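Local coordinates for SnoaL-like domain-containing protein (PDB 4LMI) that is of unknown function but, as a SnoaL-like protein of the NTF2 clan, is a putative ketosteroid isomerase that forms a two-chain assembly, at residues S82-L87 with R91-V96; A115-P120 with V126-A131; V96-V101 with S106-F111. All coordinates share one frame; numbering follows the deposited sequence.

Contact 1 of 3, residues S82-L87 with R91-V96; sequences SVNLTL and RLVGVV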
loop_
_atom_site.group_PDB
_atom_site.type_symbol
_atom_site.label_atom_id
_atom_site.label_comp_id
_atom_site.label_asym_id
_atom_site.label_seq_id
_atom_site.Cartn_x
_atom_site.Cartn_y
_atom_site.Cartn_z
ATOM N N SER B 82 -1.819 6.009 -1.887
ATOM C CA SER B 82 -2.906 5.280 -2.519
ATOM C C SER B 82 -3.617 6.208 -3.485
ATOM O O SER B 82 -3.721 7.414 -3.240
ATOM C CB SER B 82 -3.880 4.678 -1.499
ATOM O OG SER B 82 -4.493 5.687 -0.724
ATOM N N VAL B 83 -4.068 5.638 -4.597
ATOM C CA VAL B 83 -4.803 6.375 -5.612
ATOM C C VAL B 83 -6.053 5.607 -6.026
ATOM O O VAL B 83 -6.066 4.365 -6.027
ATOM C CB VAL B 83 -3.940 6.677 -6.872
ATOM C CG1 VAL B 83 -2.715 7.513 -6.515
ATOM C CG2 VAL B 83 -3.518 5.389 -7.579
ATOM N N ASN B 84 -7.113 6.346 -6.342
ATOM C CA ASN B 84 -8.215 5.783 -7.105
ATOM C C ASN B 84 -7.910 5.939 -8.582
ATOM O O ASN B 84 -7.682 7.043 -9.064
ATOM C CB ASN B 84 -9.551 6.441 -6.745
ATOM C CG ASN B 84 -10.110 5.940 -5.426
ATOM O OD1 ASN B 84 -9.745 4.859 -4.942
ATOM N ND2 ASN B 84 -11.003 6.720 -4.836
ATOM N N LEU B 85 -7.878 4.815 -9.286
ATOM C CA LEU B 85 -7.604 4.805 -10.710
ATOM C C LEU B 85 -8.851 4.406 -11.487
ATOM O O LEU B 85 -9.516 3.425 -11.147
ATOM C CB LEU B 85 -6.465 3.831 -11.023
ATOM C CG LEU B 85 -6.054 3.645 -12.487
ATOM C CD1 LEU B 85 -5.343 4.872 -13.030
ATOM C CD2 LEU B 85 -5.177 2.415 -12.650
ATOM N N THR B 86 -9.167 5.191 -12.511
ATOM C CA THR B 86 -10.123 4.794 -13.526
ATOM C C THR B 86 -9.274 4.395 -14.721
ATOM O O THR B 86 -8.636 5.241 -15.348
ATOM C CB THR B 86 -11.090 5.939 -13.886
ATOM O OG1 THR B 86 -11.698 6.443 -12.689
ATOM C CG2 THR B 86 -12.179 5.452 -14.825
ATOM N N LEU B 87 -9.232 3.092 -14.993
ATOM C CA LEU B 87 -8.436 2.540 -16.084
ATOM C C LEU B 87 -9.381 1.981 -17.131
ATOM O O LEU B 87 -9.862 0.847 -17.006
ATOM C CB LEU B 87 -7.487 1.451 -15.563
ATOM C CG LEU B 87 -6.484 0.786 -16.516
ATOM C CD1 LEU B 87 -5.337 1.729 -16.857
ATOM C CD2 LEU B 87 -5.949 -0.506 -15.914
ATOM N N ARG B 91 -12.722 0.506 -12.355
ATOM C CA ARG B 91 -12.358 1.260 -11.160
ATOM C C ARG B 91 -11.372 0.418 -10.353
ATOM O O ARG B 91 -11.675 -0.720 -9.960
ATOM C CB ARG B 91 -13.603 1.620 -10.342
ATOM C CG ARG B 91 -14.652 2.403 -11.126
ATOM C CD ARG B 91 -14.565 3.897 -10.868
ATOM N NE ARG B 91 -15.497 4.316 -9.820
ATOM C CZ ARG B 91 -15.552 5.538 -9.296
ATOM N NH1 ARG B 91 -14.726 6.478 -9.698
ATOM N NH2 ARG B 91 -16.443 5.808 -8.348
ATOM N N LEU B 92 -10.193 0.989 -10.123
ATOM C CA LEU B 92 -9.066 0.298 -9.508
ATOM C C LEU B 92 -8.500 1.122 -8.365
ATOM O O LEU B 92 -8.774 2.316 -8.254
ATOM C CB LEU B 92 -7.964 0.104 -10.547
ATOM C CG LEU B 92 -7.990 -1.146 -11.417
ATOM C CD1 LEU B 92 -7.829 -0.761 -12.874
ATOM C CD2 LEU B 92 -6.902 -2.114 -10.980
ATOM N N VAL B 93 -7.701 0.477 -7.521
ATOM C CA VAL B 93 -6.933 1.183 -6.499
ATOM C C VAL B 93 -5.454 0.868 -6.704
ATOM O O VAL B 93 -5.079 -0.266 -7.019
ATOM C CB VAL B 93 -7.396 0.840 -5.064
ATOM C CG1 VAL B 93 -6.424 1.377 -4.021
ATOM C CG2 VAL B 93 -8.790 1.400 -4.813
ATOM N N GLY B 94 -4.621 1.891 -6.574
ATOM C CA GLY B 94 -3.182 1.694 -6.586
ATOM C C GLY B 94 -2.617 2.044 -5.232
ATOM O O GLY B 94 -3.107 2.952 -4.569
ATOM N N VAL B 95 -1.608 1.293 -4.811
ATOM C CA VAL B 95 -0.838 1.640 -3.634
ATOM C C VAL B 95 0.602 1.610 -4.100
ATOM O O VAL B 95 1.087 0.582 -4.573
ATOM C CB VAL B 95 -1.038 0.668 -2.456
ATOM C CG1 VAL B 95 -0.206 1.130 -1.269
ATOM C CG2 VAL B 95 -2.508 0.576 -2.061
ATOM N N VAL B 96 1.265 2.752 -3.977
ATOM C CA VAL B 96 2.592 2.952 -4.548
ATOM C C VAL B 96 3.579 3.350 -3.457
ATOM O O VAL B 96 3.323 4.286 -2.696
ATOM C CB VAL B 96 2.565 4.056 -5.631
ATOM C CG1 VAL B 96 3.957 4.285 -6.208
ATOM C CG2 VAL B 96 1.588 3.699 -6.746
#
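V83 and G94 exchange two backbone hydrogen bonds, V83 N to G94 O and G94 N to V83 O, both 2.9 Å long. L85 and L92 form the second such pair. L92 N reaches L85 O at 2.7 Å, while L85 N meets L92 O at 2.8 Å. CA-H groups add weaker contacts beside these bonds, the shortest from S82 CA to G94 O at 3.1 Å. N84 and V93 face each other as a non-hydrogen-bonded pair between these two hydrogen-bonded pairs. This ladder joins the two strands of the antiparallel hairpin 78-87 and 90-101, in the curved sheet of the NTF2-like fold. On the face that carries V83, L85 and L92 the packing is apolar, and F18 of helix 6-22 lies against V83. In one of its two conformers L92 CD1 lies near L87 CB and CD2. L85 and L92 lie alongside each other, with their CB atoms 4.0 Å apart. V83 CG2 rests on the backbone of G94. The other face carries S82, N84, V93 and V95 and meets the second subunit. There N84 CG stands beside its own backbone N (chi1 -77°), and the amide oxygen OD1 comes to V93 CG2 at 3.6 Å. The amide is bonded to L133 O and R135 N of the C-terminal tail. S82 OG is held by T70 and R71 of strand 65-75.

Contact 2 of 3, residues A115-P120 with V126-A131; sequences AYEPPP and VERVPA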
loop_
_atom_site.group_PDB
_atom_site.type_symbol
_atom_site.label_atom_id
_atom_site.label_comp_id
_atom_site.label_asym_id
_atom_site.label_seq_id
_atom_site.Cartn_x
_atom_site.Cartn_y
_atom_site.Cartn_z
ATOM N N ALA B 115 -10.768 -5.850 -7.032
ATOM C CA ALA B 115 -11.869 -6.460 -6.283
ATOM C C ALA B 115 -11.799 -7.985 -6.375
ATOM O O ALA B 115 -11.350 -8.527 -7.381
ATOM C CB ALA B 115 -13.210 -5.952 -6.797
ATOM N N TYR B 116 -12.201 -8.667 -5.307
ATOM C CA TYR B 116 -12.324 -10.130 -5.316
ATOM C C TYR B 116 -13.413 -10.565 -4.346
ATOM O O TYR B 116 -13.793 -9.802 -3.454
ATOM C CB TYR B 116 -10.983 -10.833 -5.012
ATOM C CG TYR B 116 -10.424 -10.639 -3.608
ATOM C CD1 TYR B 116 -10.757 -11.516 -2.570
ATOM C CD2 TYR B 116 -9.537 -9.599 -3.328
ATOM C CE1 TYR B 116 -10.239 -11.350 -1.290
ATOM C CE2 TYR B 116 -9.012 -9.426 -2.050
ATOM C CZ TYR B 116 -9.368 -10.300 -1.035
ATOM O OH TYR B 116 -8.852 -10.125 0.232
ATOM N N GLU B 117 -13.924 -11.778 -4.534
ATOM C CA GLU B 117 -14.921 -12.337 -3.626
ATOM C C GLU B 117 -14.267 -12.837 -2.344
ATOM O O GLU B 117 -13.300 -13.597 -2.396
ATOM C CB GLU B 117 -15.720 -13.458 -4.298
ATOM C CG GLU B 117 -16.894 -12.968 -5.131
ATOM C CD GLU B 117 -17.899 -12.161 -4.323
ATOM O OE1 GLU B 117 -18.284 -12.603 -3.217
ATOM O OE2 GLU B 117 -18.308 -11.083 -4.798
ATOM N N PRO B 118 -14.788 -12.405 -1.183
ATOM C CA PRO B 118 -14.210 -12.834 0.090
ATOM C C PRO B 118 -14.401 -14.334 0.322
ATOM O O PRO B 118 -15.437 -14.883 -0.063
ATOM C CB PRO B 118 -15.003 -12.030 1.123
ATOM C CG PRO B 118 -16.287 -11.680 0.446
ATOM C CD PRO B 118 -15.926 -11.484 -0.995
ATOM N N PRO B 119 -13.399 -15.004 0.921
ATOM C CA PRO B 119 -13.586 -16.402 1.320
ATOM C C PRO B 119 -14.690 -16.537 2.375
ATOM O O PRO B 119 -14.892 -15.612 3.166
ATOM C CB PRO B 119 -12.225 -16.791 1.915
ATOM C CG PRO B 119 -11.522 -15.503 2.190
ATOM C CD PRO B 119 -12.020 -14.543 1.153
ATOM N N PRO B 120 -15.412 -17.676 2.383
ATOM C CA PRO B 120 -16.477 -17.898 3.371
ATOM C C PRO B 120 -15.947 -18.050 4.803
ATOM O O PRO B 120 -14.751 -18.279 4.998
ATOM C CB PRO B 120 -17.120 -19.210 2.901
ATOM C CG PRO B 120 -16.047 -19.901 2.131
ATOM C CD PRO B 120 -15.296 -18.803 1.440
ATOM N N VAL B 126 -18.757 -9.642 9.435
ATOM C CA VAL B 126 -18.631 -8.556 8.459
ATOM C C VAL B 126 -19.952 -7.876 8.117
ATOM O O VAL B 126 -21.025 -8.484 8.188
ATOM C CB VAL B 126 -17.931 -9.007 7.149
ATOM C CG1 VAL B 126 -16.546 -9.555 7.443
ATOM C CG2 VAL B 126 -18.767 -10.031 6.389
ATOM N N GLU B 127 -19.853 -6.598 7.771
ATOM C CA GLU B 127 -20.925 -5.881 7.104
ATOM C C GLU B 127 -20.439 -5.626 5.681
ATOM O O GLU B 127 -19.303 -5.180 5.480
ATOM C CB GLU B 127 -21.213 -4.564 7.826
ATOM C CG GLU B 127 -22.433 -3.815 7.317
ATOM C CD GLU B 127 -22.569 -2.430 7.929
ATOM O OE1 GLU B 127 -21.552 -1.707 8.022
ATOM O OE2 GLU B 127 -23.701 -2.062 8.312
ATOM N N ARG B 128 -21.281 -5.938 4.698
ATOM C CA ARG B 128 -20.952 -5.685 3.294
ATOM C C ARG B 128 -21.387 -4.278 2.891
ATOM O O ARG B 128 -22.579 -3.981 2.827
ATOM C CB ARG B 128 -21.587 -6.734 2.368
ATOM C CG ARG B 128 -21.149 -8.171 2.615
ATOM C CD ARG B 128 -19.632 -8.340 2.596
ATOM N NE ARG B 128 -19.039 -8.174 1.267
ATOM C CZ ARG B 128 -19.058 -9.101 0.311
ATOM N NH1 ARG B 128 -19.660 -10.257 0.514
ATOM N NH2 ARG B 128 -18.487 -8.858 -0.858
ATOM N N VAL B 129 -20.404 -3.424 2.623
ATOM C CA VAL B 129 -20.625 -2.008 2.328
ATOM C C VAL B 129 -19.379 -1.470 1.603
ATOM O O VAL B 129 -18.258 -1.860 1.943
ATOM C CB VAL B 129 -20.924 -1.207 3.630
ATOM C CG1 VAL B 129 -19.809 -1.376 4.660
ATOM C CG2 VAL B 129 -21.182 0.268 3.344
ATOM N N PRO B 130 -19.567 -0.600 0.586
ATOM C CA PRO B 130 -18.414 -0.013 -0.106
ATOM C C PRO B 130 -17.464 0.698 0.859
ATOM O O PRO B 130 -17.911 1.300 1.840
ATOM C CB PRO B 130 -19.053 1.006 -1.055
ATOM C CG PRO B 130 -20.422 0.480 -1.307
ATOM C CD PRO B 130 -20.846 -0.189 -0.031
ATOM N N ALA B 131 -16.164 0.618 0.583
ATOM C CA ALA B 131 -15.164 1.280 1.411
ATOM C C ALA B 131 -15.306 2.800 1.330
ATOM O O ALA B 131 -15.728 3.346 0.304
ATOM C CB ALA B 131 -13.766 0.849 1.004
#
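The C-terminal extension, which leaves the end of strand 104-111 and turns back through the short strand 127-128, brings P118 and R128 together at the dimer interface. The contact is small, and the backbones stay well apart: the nearest CA atoms, those of P118 and R128, are 10.3 Å apart. The long arginine side chain bridges this distance. R128 leaves the backbone with CG beside its own N (chi1 -61°), then bends at chi2 and chi3, which brings the guanidinium to the proline ring. P118 CG sits over one face of that group, 3.4 Å above its plane and offset toward the rim. P118 CG is 3.7 Å from R128 NH1, and P118 CD is 3.7 Å from R128 NH2. E117 comes to the edge of the same guanidinium, near its plane. Its OE1 stays 4.4 Å from R128 NH2, too far for a salt bridge. R128 NH2 hydrogen-bonds the carbonyl oxygen of T44 of the second subunit. E127 and R128 also pair in an antiparallel ladder with a strand of that subunit, and P118 packs on its E46. Replacing P118 by a glycine would probably uncover the guanidinium face now under CG and CD, leaving it held mainly by its polar bonds. No hydrogen bond joins the two segments, so the proline supplies only van der Waals cover, while the nearby E117 carboxylate probably adds a modest, long-range attraction to the positive charge.

Contact 3 of 3, residues V96-V101 with S106-F111; sequences VFLEVV and SRVTDF
E99 O takes two backbone donors, S106 N at 2.7 Å and R107 N at 3.2 Å. With both S106 and R107 opposite E99, this is a classic beta bulge in the hairpin of strands 90-101 and 104-111, part of the NTF2-like sheet. S106 N lies in the plane of the E99 carbonyl, and R107 N is tilted 24° from it. The return bond runs from E99 N to R107 O. Further along, F97 N gives to T109 O at 2.8 Å, and T109 N gives to F97 O. That oxygen also accepts a hydrogen bond from a water, which also hydrogen-bonds T109 OG1. OG1 stands beside its own backbone N (chi1 -58°), on the same side of the sheet as F97, within reach of this water. E99 and R107 cross with their CB atoms 3.9 Å apart. In the E99 conformer given here the charged ends diverge, and E99 OE1 bonds S78 OG. D110 OD2 is held by Y39 OH and W112 NE1, while D110 OD1 lies against V96. On that same face V96 and L98 pack on V108, and helix 6-22 lies over them. F97 turns to the second subunit, where R71 makes a cation-pi contact with its ring. Within the hairpin F97 CE2 lies 3.7 Å from F111 CE2, and F97 CD2 comes in plane at the edge of the F111 ring.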
loop_
_atom_site.group_PDB
_atom_site.type_symbol
_atom_site.label_atom_id
_atom_site.label_comp_id
_atom_site.label_asym_id
_atom_site.label_seq_id
_atom_site.Cartn_x
_atom_site.Cartn_y
_atom_site.Cartn_z
ATOM N N VAL B 96 1.265 2.752 -3.977
ATOM C CA VAL B 96 2.592 2.952 -4.548
ATOM C C VAL B 96 3.579 3.350 -3.457
ATOM O O VAL B 96 3.323 4.286 -2.696
ATOM C CB VAL B 96 2.565 4.056 -5.631
ATOM C CG1 VAL B 96 3.957 4.285 -6.208
ATOM C CG2 VAL B 96 1.588 3.699 -6.746
ATOM N N PHE B 97 4.705 2.642 -3.387
ATOM C CA PHE B 97 5.785 3.019 -2.482
ATOM C C PHE B 97 6.883 3.706 -3.264
ATOM O O PHE B 97 7.344 3.186 -4.283
ATOM C CB PHE B 97 6.342 1.809 -1.735
ATOM C CG PHE B 97 5.363 1.197 -0.769
ATOM C CD1 PHE B 97 5.222 1.710 0.520
ATOM C CD2 PHE B 97 4.575 0.116 -1.150
ATOM C CE1 PHE B 97 4.317 1.149 1.409
ATOM C CE2 PHE B 97 3.666 -0.451 -0.263
ATOM C CZ PHE B 97 3.535 0.067 1.017
ATOM N N LEU B 98 7.286 4.878 -2.781
ATOM C CA LEU B 98 8.367 5.630 -3.393
ATOM C C LEU B 98 9.556 5.725 -2.454
ATOM O O LEU B 98 9.393 5.780 -1.233
ATOM C CB LEU B 98 7.906 7.048 -3.751
ATOM C CG LEU B 98 6.665 7.232 -4.632
ATOM C CD1 LEU B 98 6.351 8.719 -4.753
ATOM C CD2 LEU B 98 6.867 6.620 -6.005
ATOM N N GLU B 99 10.756 5.727 -3.027
ATOM C CA GLU B 99 11.962 6.029 -2.269
ATOM C C GLU B 99 12.668 7.171 -2.981
ATOM O O GLU B 99 12.776 7.172 -4.212
ATOM C CB GLU B 99 12.876 4.804 -2.152
ATOM C CG GLU B 99 12.203 3.572 -1.557
ATOM C CD GLU B 99 11.776 3.762 -0.112
ATOM O OE1 GLU B 99 12.274 4.693 0.552
ATOM O OE2 GLU B 99 10.944 2.968 0.368
ATOM N N VAL B 100 13.124 8.143 -2.197
ATOM C CA VAL B 100 13.749 9.359 -2.711
ATOM C C VAL B 100 15.226 9.381 -2.325
ATOM O O VAL B 100 15.574 9.118 -1.174
ATOM C CB VAL B 100 13.061 10.611 -2.118
ATOM C CG1 VAL B 100 13.722 11.899 -2.609
ATOM C CG2 VAL B 100 11.570 10.596 -2.429
ATOM N N VAL B 101 16.084 9.681 -3.297
ATOM C CA VAL B 101 17.518 9.859 -3.063
ATOM C C VAL B 101 17.939 11.161 -3.736
ATOM O O VAL B 101 17.645 11.366 -4.912
ATOM C CB VAL B 101 18.352 8.691 -3.641
ATOM C CG1 VAL B 101 19.844 8.944 -3.448
ATOM C CG2 VAL B 101 17.962 7.365 -3.004
ATOM N N SER B 106 13.926 7.520 -6.665
ATOM C CA SER B 106 14.913 6.477 -6.913
ATOM C C SER B 106 14.278 5.096 -7.114
ATOM O O SER B 106 14.781 4.281 -7.887
ATOM C CB SER B 106 15.906 6.444 -5.751
ATOM O OG SER B 106 16.827 5.385 -5.881
ATOM N N ARG B 107 13.179 4.834 -6.409
ATOM C CA ARG B 107 12.468 3.561 -6.516
ATOM C C ARG B 107 10.975 3.810 -6.550
ATOM O O ARG B 107 10.472 4.696 -5.848
ATOM C CB ARG B 107 12.812 2.632 -5.348
ATOM C CG ARG B 107 14.283 2.249 -5.281
ATOM C CD ARG B 107 14.592 1.289 -4.148
ATOM N NE ARG B 107 16.035 1.088 -4.049
ATOM C CZ ARG B 107 16.703 0.093 -4.631
ATOM N NH1 ARG B 107 16.062 -0.822 -5.348
ATOM N NH2 ARG B 107 18.017 0.008 -4.484
ATOM N N VAL B 108 10.280 3.040 -7.380
ATOM C CA VAL B 108 8.818 3.061 -7.439
ATOM C C VAL B 108 8.380 1.609 -7.370
ATOM O O VAL B 108 8.828 0.798 -8.170
ATOM C CB VAL B 108 8.300 3.692 -8.761
ATOM C CG1 VAL B 108 6.777 3.627 -8.857
ATOM C CG2 VAL B 108 8.774 5.132 -8.914
ATOM N N THR B 109 7.531 1.271 -6.405
ATOM C CA THR B 109 6.961 -0.072 -6.335
ATOM C C THR B 109 5.447 0.065 -6.330
ATOM O O THR B 109 4.877 0.628 -5.391
ATOM C CB THR B 109 7.481 -0.850 -5.104
ATOM O OG1 THR B 109 8.909 -0.920 -5.171
ATOM C CG2 THR B 109 6.935 -2.271 -5.073
ATOM N N ASP B 110 4.828 -0.435 -7.402
ATOM C CA ASP B 110 3.394 -0.299 -7.670
ATOM C C ASP B 110 2.659 -1.563 -7.266
ATOM O O ASP B 110 3.086 -2.667 -7.622
ATOM C CB ASP B 110 3.159 -0.133 -9.180
ATOM C CG ASP B 110 3.120 1.323 -9.645
ATOM O OD1 ASP B 110 3.653 2.228 -8.970
ATOM O OD2 ASP B 110 2.559 1.549 -10.745
ATOM N N PHE B 111 1.553 -1.391 -6.542
ATOM C CA PHE B 111 0.567 -2.447 -6.320
ATOM C C PHE B 111 -0.769 -1.989 -6.883
ATOM O O PHE B 111 -1.159 -0.832 -6.694
ATOM C CB PHE B 111 0.403 -2.739 -4.825
ATOM C CG PHE B 111 1.622 -3.333 -4.186
ATOM C CD1 PHE B 111 1.862 -4.707 -4.264
ATOM C CD2 PHE B 111 2.529 -2.525 -3.498
ATOM C CE1 PHE B 111 2.987 -5.265 -3.671
ATOM C CE2 PHE B 111 3.657 -3.080 -2.902
ATOM C CZ PHE B 111 3.884 -4.452 -2.992
HETATM O O HOH W 1 9.810 1.560 -3.817
#

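Overall arrangement
Contacts 1 and 3 are buried parts of one sheet and share strand 90-101, meeting at V96. Contact 1 ties that strand to 78-87 and contact 3 ties it to 104-111. V95 O and F111 N, 2.8 Å apart, probably form a hydrogen bond between them. Both rely on antiparallel backbone ladders, with apolar side chains partly covered by helix 6-22; that of contact 3 is interrupted by a bulge and joined by a water. Contact 2 lies at the surface, its centre about 29 Å from that of contact 3 although their segments adjoin in sequence. It rests on a proline over a guanidinium, with a carboxylate near the charge but beyond a salt bridge. All three reach the second subunit.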